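Local coordinates for protein virulence factor (Pectobacterium carotovorum, PDB 2W3Y) that is a virulence factor of a Drosophila pathogen that carries S-linked palmitate and binds lipid vesicles, probably through membrane association, at residues 129-132 and 137-140; 176-181 and 269-274; 77-82 and 86-91; 92-97 and 167-172. All blocks are in the same frame, centred on the assembly; numbering follows the deposited sequence.

Contact 1: residues 129-132 and 137-140; sequences VIQF and IAGN. With PLM (palmitic acid), chain C.
Gln-131 and Ala-138 meet where helix 125-134 is flanked by the loop that follows it, and the glutamine does most of the work on the helix side. Its CB sets out toward the 137-140 loop. The first torsion (chi1 -66°) places CG opposite the carbonyl carbon, and from there the chain runs extended into the loop. CG lies against the methyl of Ala-138, 4.0 Å from its CB. CD comes next, 3.7 Å from Ala-138 N. Beyond it the flat amide reaches the backbone of Ile-137 and Ala-138, but its two ends are probably exchanged in the model, so the identity of the atom facing Ala-138 N is doubtful. Ile-137 adds little, since its CB points away from the helix.

The same short helical segment has a second side, where Val-129 and Phe-132 face the palmitic acid. Val-129 uses both of its branches on the lipid: CG2 stands 3.7 Å from C7 of the palmitate, and CG1 is 4.0 Å from its carbon CD, nearer the methyl end. Phe-132 meets the chain edge-on, with the palmitate atom CE close to the ring plane and 3.8 Å from Phe-132 CD2. Ile-130 takes a third direction, packing on Phe-144 of helix 142-159 and on Tyr-47 and Phe-49 of strand 40-49. The arrangement is consistent with an amphipathic helix lining the palmitate site, with a partly polar flank resting on the following loop and apolar residues turned toward the lipid.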
# COMPACT_ATOMS: atom_id res chain seq x y z
N VAL A 129 2.01 8.11 -10.45
CA VAL A 129 2.06 7.21 -9.28
C VAL A 129 0.74 6.46 -9.06
O VAL A 129 0.76 5.24 -8.92
CB VAL A 129 2.52 7.94 -7.97
CG1 VAL A 129 2.42 7.03 -6.75
CG2 VAL A 129 3.95 8.47 -8.11
N ILE A 130 -0.38 7.18 -9.03
CA ILE A 130 -1.69 6.53 -8.82
C ILE A 130 -1.98 5.52 -9.94
O ILE A 130 -2.41 4.39 -9.68
CB ILE A 130 -2.88 7.57 -8.69
CG1 ILE A 130 -2.69 8.50 -7.48
CG2 ILE A 130 -4.25 6.87 -8.60
CD1 ILE A 130 -2.70 7.82 -6.08
N GLN A 131 -1.72 5.93 -11.18
CA GLN A 131 -2.05 5.08 -12.32
C GLN A 131 -1.22 3.80 -12.33
O GLN A 131 -1.75 2.74 -12.67
CB GLN A 131 -1.93 5.85 -13.64
CG GLN A 131 -2.99 6.94 -13.73
CD GLN A 131 -3.11 7.58 -15.11
OE1 GLN A 131 -2.14 7.68 -15.87
NE2 GLN A 131 -4.31 8.02 -15.43
N PHE A 132 0.05 3.91 -11.94
CA PHE A 132 0.94 2.76 -11.78
C PHE A 132 0.54 1.90 -10.57
O PHE A 132 0.54 0.69 -10.66
CB PHE A 132 2.40 3.21 -11.67
CG PHE A 132 3.40 2.08 -11.45
CD1 PHE A 132 3.85 1.31 -12.52
CD2 PHE A 132 3.88 1.81 -10.16
CE1 PHE A 132 4.78 0.27 -12.32
CE2 PHE A 132 4.80 0.76 -9.95
CZ PHE A 132 5.25 -0.01 -11.02
N ILE A 137 -6.72 4.30 -15.34
CA ILE A 137 -6.74 5.63 -15.95
C ILE A 137 -7.51 6.53 -14.97
O ILE A 137 -8.71 6.36 -14.75
CB ILE A 137 -7.40 5.62 -17.34
CG1 ILE A 137 -6.63 4.65 -18.26
CG2 ILE A 137 -7.44 7.03 -17.96
CD1 ILE A 137 -7.40 4.16 -19.44
N ALA A 138 -6.78 7.46 -14.35
CA ALA A 138 -7.33 8.35 -13.33
C ALA A 138 -7.90 9.60 -13.97
O ALA A 138 -7.60 9.91 -15.11
CB ALA A 138 -6.26 8.72 -12.31
N GLY A 139 -8.74 10.31 -13.22
CA GLY A 139 -9.20 11.63 -13.61
C GLY A 139 -8.55 12.65 -12.68
O GLY A 139 -7.33 12.82 -12.69
N ASN A 140 -9.38 13.31 -11.89
CA ASN A 140 -8.94 14.29 -10.91
C ASN A 140 -8.21 13.63 -9.75
O ASN A 140 -8.80 12.86 -8.99
CB ASN A 140 -10.14 15.09 -10.38
CG ASN A 140 -9.73 16.31 -9.58
OD1 ASN A 140 -8.84 16.25 -8.72
ND2 ASN A 140 -10.37 17.45 -9.87
C1 PLM C . 6.41 15.58 -5.36
O2 PLM C . 7.05 16.66 -5.21
C2 PLM C . 7.16 14.27 -5.56
C3 PLM C . 7.08 13.32 -4.37
C4 PLM C . 7.86 12.03 -4.57
C5 PLM C . 7.14 11.03 -5.47
C6 PLM C . 8.10 10.06 -6.16
C7 PLM C . 7.36 8.83 -6.70
C8 PLM C . 8.04 8.19 -7.91
C9 PLM C . 8.66 6.86 -7.49
CA PLM C . 7.99 5.63 -8.10
CB PLM C . 7.29 4.79 -7.05
CC PLM C . 6.17 3.98 -7.68
CD PLM C . 4.92 3.95 -6.81
CE PLM C . 4.57 2.52 -6.45
CF PLM C . 3.13 2.39 -5.98

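Contact 2: residues 176-181 and 269-274; sequences DLFQDT and VKPNKN
An aromatic–proline CH-pi contact joins the end of strand 166-179 to the small antiparallel ribbon that 270-271 forms with 136-137. Phe-178 is the strand residue concerned, and three consecutive residues of the other segment gather round its ring. Pro-271 lies over one face: its CG sits 3.8 Å from the centroid of the Phe-178 ring and 17° off the normal, displaced toward the rim on the CG side of the phenyl. The neighbouring Pro-271 CD continues along the same ring, 3.7 Å from Phe-178 CD1. The two side chains approach from opposite directions, and the pyrrolidine presents CG, with CD beside it, to the aromatic ring.

At the edge, the carbonyl oxygen of Val-269 lies close to the ring plane, 3.4 Å from Phe-178 CE1. This oxygen is also taken up by Asn-50 ND2, which bonds to Leu-177 O as well and so ties the two segments together through a third residue. Val-269 adds an apolar touch beside its carbonyl, with CG1 3.9 Å from Phe-178 CE1. Farther along, the chain is shaped by an Asx turn: Asn-272 OD1 accepts Asn-274 N at 2.8 Å, with the donor well above the carbonyl plane.

Tyr-275 meets the Phe-178 ring edge-to-face, and Val-136, Phe-49 and Phe-186 pack round the same side chain. Strand 166-179 lies between strands 40-49 and 185-198 in the large sheet, and near the end of that strand Phe-178 projects toward the 136-137/270-271 ribbon.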
# COMPACT_ATOMS: atom_id res chain seq x y z
N ASP A 176 -11.40 -1.31 -5.67
CA ASP A 176 -11.82 -1.11 -7.05
C ASP A 176 -13.31 -1.27 -7.21
O ASP A 176 -13.85 -2.34 -6.92
CB ASP A 176 -11.18 -2.13 -8.02
CG ASP A 176 -9.67 -2.23 -7.89
OD1 ASP A 176 -9.02 -1.30 -7.36
OD2 ASP A 176 -9.15 -3.27 -8.32
N LEU A 177 -13.97 -0.23 -7.71
CA LEU A 177 -15.40 -0.27 -8.06
C LEU A 177 -15.53 0.02 -9.53
O LEU A 177 -15.67 1.17 -9.93
CB LEU A 177 -16.20 0.72 -7.20
CG LEU A 177 -16.11 0.10 -5.82
CD1 LEU A 177 -15.40 0.96 -4.78
CD2 LEU A 177 -17.41 -0.57 -5.37
N PHE A 178 -15.45 -1.03 -10.34
CA PHE A 178 -15.40 -0.93 -11.78
C PHE A 178 -16.47 -1.84 -12.37
O PHE A 178 -16.91 -2.81 -11.73
CB PHE A 178 -14.04 -1.43 -12.32
CG PHE A 178 -12.86 -0.55 -11.95
CD1 PHE A 178 -12.90 0.84 -12.14
CD2 PHE A 178 -11.70 -1.12 -11.45
CE1 PHE A 178 -11.81 1.64 -11.81
CE2 PHE A 178 -10.60 -0.33 -11.12
CZ PHE A 178 -10.66 1.06 -11.30
N GLN A 179 -16.85 -1.56 -13.61
CA GLN A 179 -17.80 -2.38 -14.36
C GLN A 179 -17.16 -3.62 -14.98
O GLN A 179 -16.11 -3.53 -15.64
CB GLN A 179 -18.42 -1.56 -15.49
CG GLN A 179 -19.48 -0.59 -15.07
CD GLN A 179 -19.90 0.29 -16.23
OE1 GLN A 179 -20.62 -0.14 -17.12
NE2 GLN A 179 -19.42 1.53 -16.24
N ASP A 180 -17.79 -4.78 -14.79
CA ASP A 180 -17.48 -5.97 -15.61
C ASP A 180 -17.95 -5.79 -17.06
O ASP A 180 -18.49 -4.73 -17.41
CB ASP A 180 -17.98 -7.28 -14.96
CG ASP A 180 -19.52 -7.42 -14.93
OD1 ASP A 180 -20.25 -6.82 -15.75
OD2 ASP A 180 -20.01 -8.17 -14.05
N THR A 181 -17.74 -6.79 -17.91
CA THR A 181 -18.11 -6.73 -19.34
C THR A 181 -19.62 -6.56 -19.56
O THR A 181 -20.06 -5.97 -20.56
CB THR A 181 -17.61 -7.98 -20.12
OG1 THR A 181 -16.29 -8.32 -19.69
CG2 THR A 181 -17.57 -7.70 -21.63
N VAL A 269 -12.81 7.11 -12.44
CA VAL A 269 -11.69 6.19 -12.71
C VAL A 269 -12.11 4.95 -13.50
O VAL A 269 -13.16 4.36 -13.25
CB VAL A 269 -11.00 5.77 -11.37
CG1 VAL A 269 -9.70 4.94 -11.61
CG2 VAL A 269 -10.68 7.00 -10.53
N LYS A 270 -11.28 4.54 -14.46
CA LYS A 270 -11.48 3.26 -15.13
C LYS A 270 -10.20 2.43 -15.16
O LYS A 270 -9.11 2.99 -15.02
CB LYS A 270 -12.08 3.46 -16.54
CG LYS A 270 -11.21 4.23 -17.53
CD LYS A 270 -11.66 3.92 -18.96
CE LYS A 270 -11.64 5.16 -19.85
NZ LYS A 270 -10.29 5.59 -20.32
N PRO A 271 -10.31 1.09 -15.34
CA PRO A 271 -9.10 0.26 -15.46
C PRO A 271 -8.32 0.59 -16.74
O PRO A 271 -8.91 1.04 -17.73
CB PRO A 271 -9.66 -1.17 -15.53
CG PRO A 271 -11.09 -1.08 -15.07
CD PRO A 271 -11.53 0.28 -15.48
N ASN A 272 -7.00 0.43 -16.69
CA ASN A 272 -6.19 0.53 -17.90
C ASN A 272 -5.97 -0.86 -18.51
O ASN A 272 -6.49 -1.86 -17.99
CB ASN A 272 -4.88 1.32 -17.64
CG ASN A 272 -3.83 0.53 -16.87
OD1 ASN A 272 -3.93 -0.69 -16.64
ND2 ASN A 272 -2.77 1.23 -16.47
N LYS A 273 -5.19 -0.93 -19.59
CA LYS A 273 -5.00 -2.19 -20.30
C LYS A 273 -4.16 -3.23 -19.52
O LYS A 273 -4.04 -4.35 -19.97
CB LYS A 273 -4.38 -1.93 -21.68
CG LYS A 273 -2.90 -1.58 -21.62
CD LYS A 273 -2.35 -1.24 -22.99
CE LYS A 273 -0.94 -0.70 -22.88
NZ LYS A 273 -0.62 0.19 -24.05
N ASN A 274 -3.57 -2.86 -18.39
CA ASN A 274 -2.82 -3.82 -17.58
C ASN A 274 -3.64 -4.40 -16.44
O ASN A 274 -3.17 -5.26 -15.71
CB ASN A 274 -1.55 -3.19 -16.99
CG ASN A 274 -0.65 -2.56 -18.04
OD1 ASN A 274 -0.01 -1.53 -17.78
ND2 ASN A 274 -0.60 -3.15 -19.22

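Contact 3: residues 77-82 and 86-91; sequences AVNKKA and KEKYHY
Ala-82 and Lys-88 form the tight part of this helix–loop contact. Ala-82 is the first residue to leave the helical conformation after helix 57-81, and its methyl presses on the returning chain: its CB is 3.4 Å from Lys-88 N and 3.6 Å from Lys-88 CG, with the CB of Glu-87 just beyond. One turn earlier in the helix, Val-78 brings CG1 to 3.6 Å from the carbonyl oxygen of Lys-88. Ala-82 and Val-78 thus pack mainly on the backbone of the returning chain.

Beside this lies a polar part, closely held at the ammonium group. Asn-79 has its CB directed away from the loop, yet its amide comes back to meet the lysine, whose chain crosses it before bending at the last torsion (chi4 -72°). That bend delivers the ammonium group to two oxygens of a single residue. Lys-88 NZ donates to Asn-79 OD1 at 2.8 Å, approaching from well above the amide plane (64° out of it), and makes a weak bond to Asn-79 O at 3.0 Å. The aliphatic part of the lysine lies against the same amide, its CD 3.4 Å from Asn-79 OD1. The solvent side is looser: Lys-86 leads away to a salt bridge with Asp-39, while Glu-87 turns its carboxylate to Ser-84.

Asn-79 O belongs to the last turn of the helix, where carbonyl groups run short of backbone donors. The lysine ammonium offers a side-chain donor instead, though the bond is weak, and its positive charge probably interacts favourably with the C-terminal end of the helix dipole.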
# COMPACT_ATOMS: atom_id res chain seq x y z
N ALA A 77 4.87 -6.91 12.17
CA ALA A 77 5.72 -8.10 12.03
C ALA A 77 7.12 -7.76 11.51
O ALA A 77 8.13 -8.22 12.05
CB ALA A 77 5.05 -9.13 11.11
N VAL A 78 7.17 -6.92 10.48
CA VAL A 78 8.42 -6.44 9.89
C VAL A 78 9.25 -5.67 10.91
O VAL A 78 10.45 -5.93 11.03
CB VAL A 78 8.17 -5.53 8.64
CG1 VAL A 78 9.46 -4.76 8.27
CG2 VAL A 78 7.67 -6.35 7.47
N ASN A 79 8.61 -4.73 11.60
CA ASN A 79 9.23 -3.93 12.65
C ASN A 79 9.91 -4.76 13.74
O ASN A 79 11.04 -4.47 14.16
CB ASN A 79 8.19 -3.01 13.28
CG ASN A 79 8.81 -1.99 14.21
OD1 ASN A 79 9.57 -1.13 13.78
ND2 ASN A 79 8.48 -2.08 15.50
N LYS A 80 9.19 -5.78 14.20
CA LYS A 80 9.71 -6.76 15.14
C LYS A 80 10.80 -7.64 14.52
O LYS A 80 11.87 -7.81 15.10
CB LYS A 80 8.56 -7.62 15.68
CG LYS A 80 8.95 -8.55 16.85
CD LYS A 80 9.69 -7.80 17.96
CE LYS A 80 10.18 -8.75 19.04
NZ LYS A 80 9.05 -9.29 19.86
N LYS A 81 10.54 -8.17 13.33
CA LYS A 81 11.47 -9.11 12.68
C LYS A 81 12.79 -8.49 12.25
O LYS A 81 13.82 -9.15 12.30
CB LYS A 81 10.78 -9.82 11.49
CG LYS A 81 11.62 -10.87 10.75
CD LYS A 81 10.76 -11.64 9.75
CE LYS A 81 11.59 -12.53 8.82
NZ LYS A 81 12.34 -13.58 9.58
N ALA A 82 12.77 -7.22 11.82
CA ALA A 82 13.99 -6.55 11.35
C ALA A 82 15.06 -6.53 12.44
O ALA A 82 14.79 -6.12 13.55
CB ALA A 82 13.67 -5.10 10.88
N LYS A 86 17.73 -0.09 9.76
CA LYS A 86 17.86 -0.08 8.30
C LYS A 86 17.03 -1.18 7.62
O LYS A 86 16.41 -0.97 6.57
CB LYS A 86 19.34 -0.21 7.90
CG LYS A 86 20.13 1.05 8.09
CD LYS A 86 21.58 0.87 7.64
CE LYS A 86 22.46 2.00 8.16
NZ LYS A 86 21.96 3.30 7.67
N GLU A 87 17.03 -2.36 8.23
CA GLU A 87 16.34 -3.53 7.71
C GLU A 87 14.82 -3.47 7.81
O GLU A 87 14.12 -4.22 7.11
CB GLU A 87 16.90 -4.80 8.35
CG GLU A 87 18.26 -5.20 7.78
CD GLU A 87 18.91 -6.33 8.56
OE1 GLU A 87 18.75 -7.51 8.16
OE2 GLU A 87 19.55 -6.04 9.60
N LYS A 88 14.29 -2.58 8.65
CA LYS A 88 12.83 -2.28 8.60
C LYS A 88 12.36 -1.79 7.21
O LYS A 88 11.18 -1.93 6.85
CB LYS A 88 12.42 -1.23 9.65
CG LYS A 88 12.62 -1.66 11.08
CD LYS A 88 12.36 -0.47 12.03
CE LYS A 88 12.99 -0.68 13.39
NZ LYS A 88 12.30 -1.70 14.19
N TYR A 89 13.28 -1.23 6.43
CA TYR A 89 12.98 -0.73 5.09
C TYR A 89 13.54 -1.63 3.97
O TYR A 89 13.67 -1.19 2.83
CB TYR A 89 13.44 0.74 4.96
CG TYR A 89 12.86 1.60 6.07
CD1 TYR A 89 11.59 2.16 5.94
CD2 TYR A 89 13.57 1.81 7.26
CE1 TYR A 89 11.04 2.94 6.96
CE2 TYR A 89 13.02 2.57 8.30
CZ TYR A 89 11.75 3.14 8.13
OH TYR A 89 11.20 3.87 9.16
N HIS A 90 13.83 -2.89 4.29
CA HIS A 90 14.32 -3.84 3.29
C HIS A 90 13.12 -4.58 2.74
O HIS A 90 12.45 -5.32 3.47
CB HIS A 90 15.34 -4.83 3.89
CG HIS A 90 16.71 -4.25 4.05
ND1 HIS A 90 17.81 -5.03 4.35
CD2 HIS A 90 17.16 -2.98 3.93
CE1 HIS A 90 18.88 -4.26 4.42
NE2 HIS A 90 18.51 -3.01 4.17
N TYR A 91 12.88 -4.39 1.45
CA TYR A 91 11.71 -5.01 0.79
C TYR A 91 11.60 -6.54 0.99
O TYR A 91 10.50 -7.08 1.14
CB TYR A 91 11.69 -4.69 -0.70
CG TYR A 91 10.48 -5.28 -1.37
CD1 TYR A 91 9.23 -4.67 -1.22
CD2 TYR A 91 10.57 -6.46 -2.13
CE1 TYR A 91 8.10 -5.21 -1.82
CE2 TYR A 91 9.42 -7.00 -2.72
CZ TYR A 91 8.20 -6.36 -2.56
OH TYR A 91 7.06 -6.84 -3.12

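Contact 4: residues 92-97 and 167-172; sequences DIWKEV and NYLYAY. With PLM (palmitic acid), chain C.
Trp-94 and Leu-169 are brought together by similar first torsions: in each, CG stands opposite its own carbonyl carbon (chi1 -70° in the tryptophan, -57° in the leucine), which projects the indole from helix 91-105 and the isobutyl group from the strand so that they cross. The leucine methyl CD2 settles over the pyrrole part of the indole, 3.5 Å from the centroid of the five-membered ring and 18° off its normal, a close CH-pi contact. It is shifted to the rim, with Trp-94 CD1 at 3.4 Å from Leu-169 CD2. At the far end of the indole, Trp-94 CZ3 meets the methyl CB of Ala-171 at 3.9 Å. The rotation of the ring is further fixed by its N-H, which hydrogen-bonds to Lys-88 O.

Strand alternation puts the tyrosines Tyr-168 and Tyr-170 on the other side of the sheet. There the terminal palmitate carbon CF lies over one face of the Tyr-170 ring, 3.6 Å from Tyr-170 CG. The hydroxyl of Tyr-170 donates to Tyr-168 OH at 2.8 Å, and Gln-43 is a further partner of that oxygen.

Strand 166-179 thus separates the helix layer from the lipid side. Between strands 40-49 and 185-198, it offers one surface to helix 91-105 and helix 57-81, whose Ser-75 and Val-78 touch Trp-94, and the other to the lipid.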
# COMPACT_ATOMS: atom_id res chain seq x y z
N ASP A 92 12.74 -7.22 1.01
CA ASP A 92 12.73 -8.68 1.10
C ASP A 92 12.08 -9.19 2.40
O ASP A 92 11.46 -10.24 2.39
CB ASP A 92 14.13 -9.28 0.88
CG ASP A 92 14.56 -9.27 -0.61
OD1 ASP A 92 15.77 -9.08 -0.89
OD2 ASP A 92 13.69 -9.45 -1.51
N ILE A 93 12.20 -8.44 3.49
CA ILE A 93 11.52 -8.79 4.76
C ILE A 93 10.00 -8.59 4.70
O ILE A 93 9.23 -9.43 5.20
CB ILE A 93 12.15 -8.03 5.95
CG1 ILE A 93 13.63 -8.43 6.11
CG2 ILE A 93 11.35 -8.29 7.23
CD1 ILE A 93 14.42 -7.54 7.05
N TRP A 94 9.57 -7.48 4.09
CA TRP A 94 8.15 -7.24 3.73
C TRP A 94 7.59 -8.36 2.84
O TRP A 94 6.46 -8.82 3.03
CB TRP A 94 7.99 -5.87 3.04
CG TRP A 94 8.19 -4.69 3.97
CD1 TRP A 94 9.38 -4.14 4.37
CD2 TRP A 94 7.16 -3.91 4.61
NE1 TRP A 94 9.15 -3.08 5.22
CE2 TRP A 94 7.80 -2.92 5.39
CE3 TRP A 94 5.76 -3.96 4.61
CZ2 TRP A 94 7.09 -1.98 6.16
CZ3 TRP A 94 5.05 -3.03 5.37
CH2 TRP A 94 5.72 -2.05 6.13
N LYS A 95 8.37 -8.79 1.84
CA LYS A 95 7.93 -9.88 0.97
C LYS A 95 7.77 -11.22 1.73
O LYS A 95 6.77 -11.93 1.53
CB LYS A 95 8.86 -10.01 -0.24
CG LYS A 95 8.41 -11.07 -1.26
CD LYS A 95 9.33 -11.09 -2.49
CE LYS A 95 10.67 -11.74 -2.16
NZ LYS A 95 11.62 -11.72 -3.34
N GLU A 96 8.73 -11.55 2.60
CA GLU A 96 8.66 -12.77 3.44
C GLU A 96 7.37 -12.83 4.27
O GLU A 96 6.70 -13.87 4.36
CB GLU A 96 9.90 -12.86 4.34
CG GLU A 96 9.95 -14.06 5.35
CD GLU A 96 10.42 -15.38 4.73
OE1 GLU A 96 10.55 -15.46 3.47
OE2 GLU A 96 10.65 -16.35 5.50
N VAL A 97 7.00 -11.69 4.85
CA VAL A 97 5.82 -11.59 5.74
C VAL A 97 4.51 -11.65 4.93
O VAL A 97 3.56 -12.34 5.33
CB VAL A 97 5.92 -10.33 6.65
CG1 VAL A 97 4.59 -10.03 7.35
CG2 VAL A 97 7.06 -10.47 7.70
N ASN A 167 15.80 3.83 0.40
CA ASN A 167 14.73 2.83 0.22
C ASN A 167 13.32 3.41 0.40
O ASN A 167 13.09 4.19 1.32
CB ASN A 167 14.92 1.65 1.17
CG ASN A 167 16.15 0.80 0.81
OD1 ASN A 167 16.39 0.51 -0.35
ND2 ASN A 167 16.92 0.42 1.82
N TYR A 168 12.41 3.00 -0.47
CA TYR A 168 11.08 3.63 -0.60
C TYR A 168 10.03 2.58 -0.94
O TYR A 168 10.07 1.97 -2.02
CB TYR A 168 11.13 4.74 -1.65
CG TYR A 168 9.87 5.59 -1.82
CD1 TYR A 168 9.27 6.26 -0.73
CD2 TYR A 168 9.31 5.78 -3.08
CE1 TYR A 168 8.12 7.06 -0.90
CE2 TYR A 168 8.18 6.58 -3.28
CZ TYR A 168 7.58 7.22 -2.18
OH TYR A 168 6.47 8.02 -2.38
N LEU A 169 9.10 2.38 -0.01
CA LEU A 169 8.07 1.34 -0.11
C LEU A 169 6.65 1.95 -0.06
O LEU A 169 6.44 2.95 0.63
CB LEU A 169 8.23 0.30 1.03
CG LEU A 169 9.56 -0.47 1.23
CD1 LEU A 169 10.59 0.34 2.03
CD2 LEU A 169 9.33 -1.82 1.94
N TYR A 170 5.73 1.38 -0.83
CA TYR A 170 4.31 1.62 -0.71
C TYR A 170 3.68 0.39 -0.06
O TYR A 170 3.80 -0.71 -0.59
CB TYR A 170 3.65 1.87 -2.08
CG TYR A 170 3.70 3.32 -2.50
CD1 TYR A 170 4.92 3.96 -2.64
CD2 TYR A 170 2.52 4.06 -2.75
CE1 TYR A 170 5.00 5.28 -3.01
CE2 TYR A 170 2.59 5.41 -3.13
CZ TYR A 170 3.86 6.01 -3.24
OH TYR A 170 4.05 7.33 -3.61
N ALA A 171 3.06 0.60 1.10
CA ALA A 171 2.31 -0.44 1.81
C ALA A 171 0.85 0.04 1.81
O ALA A 171 0.49 0.93 2.58
CB ALA A 171 2.83 -0.62 3.20
N TYR A 172 0.04 -0.55 0.94
CA TYR A 172 -1.24 0.03 0.60
C TYR A 172 -2.32 -0.98 0.25
O TYR A 172 -2.04 -2.18 0.13
CB TYR A 172 -1.09 1.08 -0.52
CG TYR A 172 -0.75 0.58 -1.93
CD1 TYR A 172 -1.70 0.61 -2.95
CD2 TYR A 172 0.54 0.10 -2.25
CE1 TYR A 172 -1.39 0.17 -4.27
CE2 TYR A 172 0.86 -0.33 -3.54
CZ TYR A 172 -0.12 -0.29 -4.55
OH TYR A 172 0.19 -0.71 -5.83
C1 PLM C . 6.41 15.58 -5.36
O2 PLM C . 7.05 16.66 -5.21
C2 PLM C . 7.16 14.27 -5.56
C3 PLM C . 7.08 13.32 -4.37
C4 PLM C . 7.86 12.03 -4.57
C5 PLM C . 7.14 11.03 -5.47
C6 PLM C . 8.10 10.06 -6.16
C7 PLM C . 7.36 8.83 -6.70
C8 PLM C . 8.04 8.19 -7.91
C9 PLM C . 8.66 6.86 -7.49
CA PLM C . 7.99 5.63 -8.10
CB PLM C . 7.29 4.79 -7.05
CC PLM C . 6.17 3.98 -7.68
CD PLM C . 4.92 3.95 -6.81
CE PLM C . 4.57 2.52 -6.45
CF PLM C . 3.13 2.39 -5.98

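Overall arrangement
The four contacts fall into two close pairs, with the palmitate touching one contact of each. Contacts 3 and 4 have centres 8 Å apart; they lie on successive helices, 57-81 and 91-105, and touch where Lys-88 O probably accepts from Trp-94 NE1 and Val-78 CG1 packs 3.5 Å from the same Trp-94 NE1. Contacts 1 and 2, about 12 Å between centres, are joined by the small ribbon, with a probable hydrogen bond from Ile-137 N to Lys-270 O (2.7 Å). Strand 166-179 runs from contact 4 to contact 2. The palmitate links contacts 1 and 4, and Val-129 CG1 lies 3.5 Å from Tyr-170 OH. Contacts 1 and 3, on opposite sides of the chain's centre, have centres about 29 Å apart.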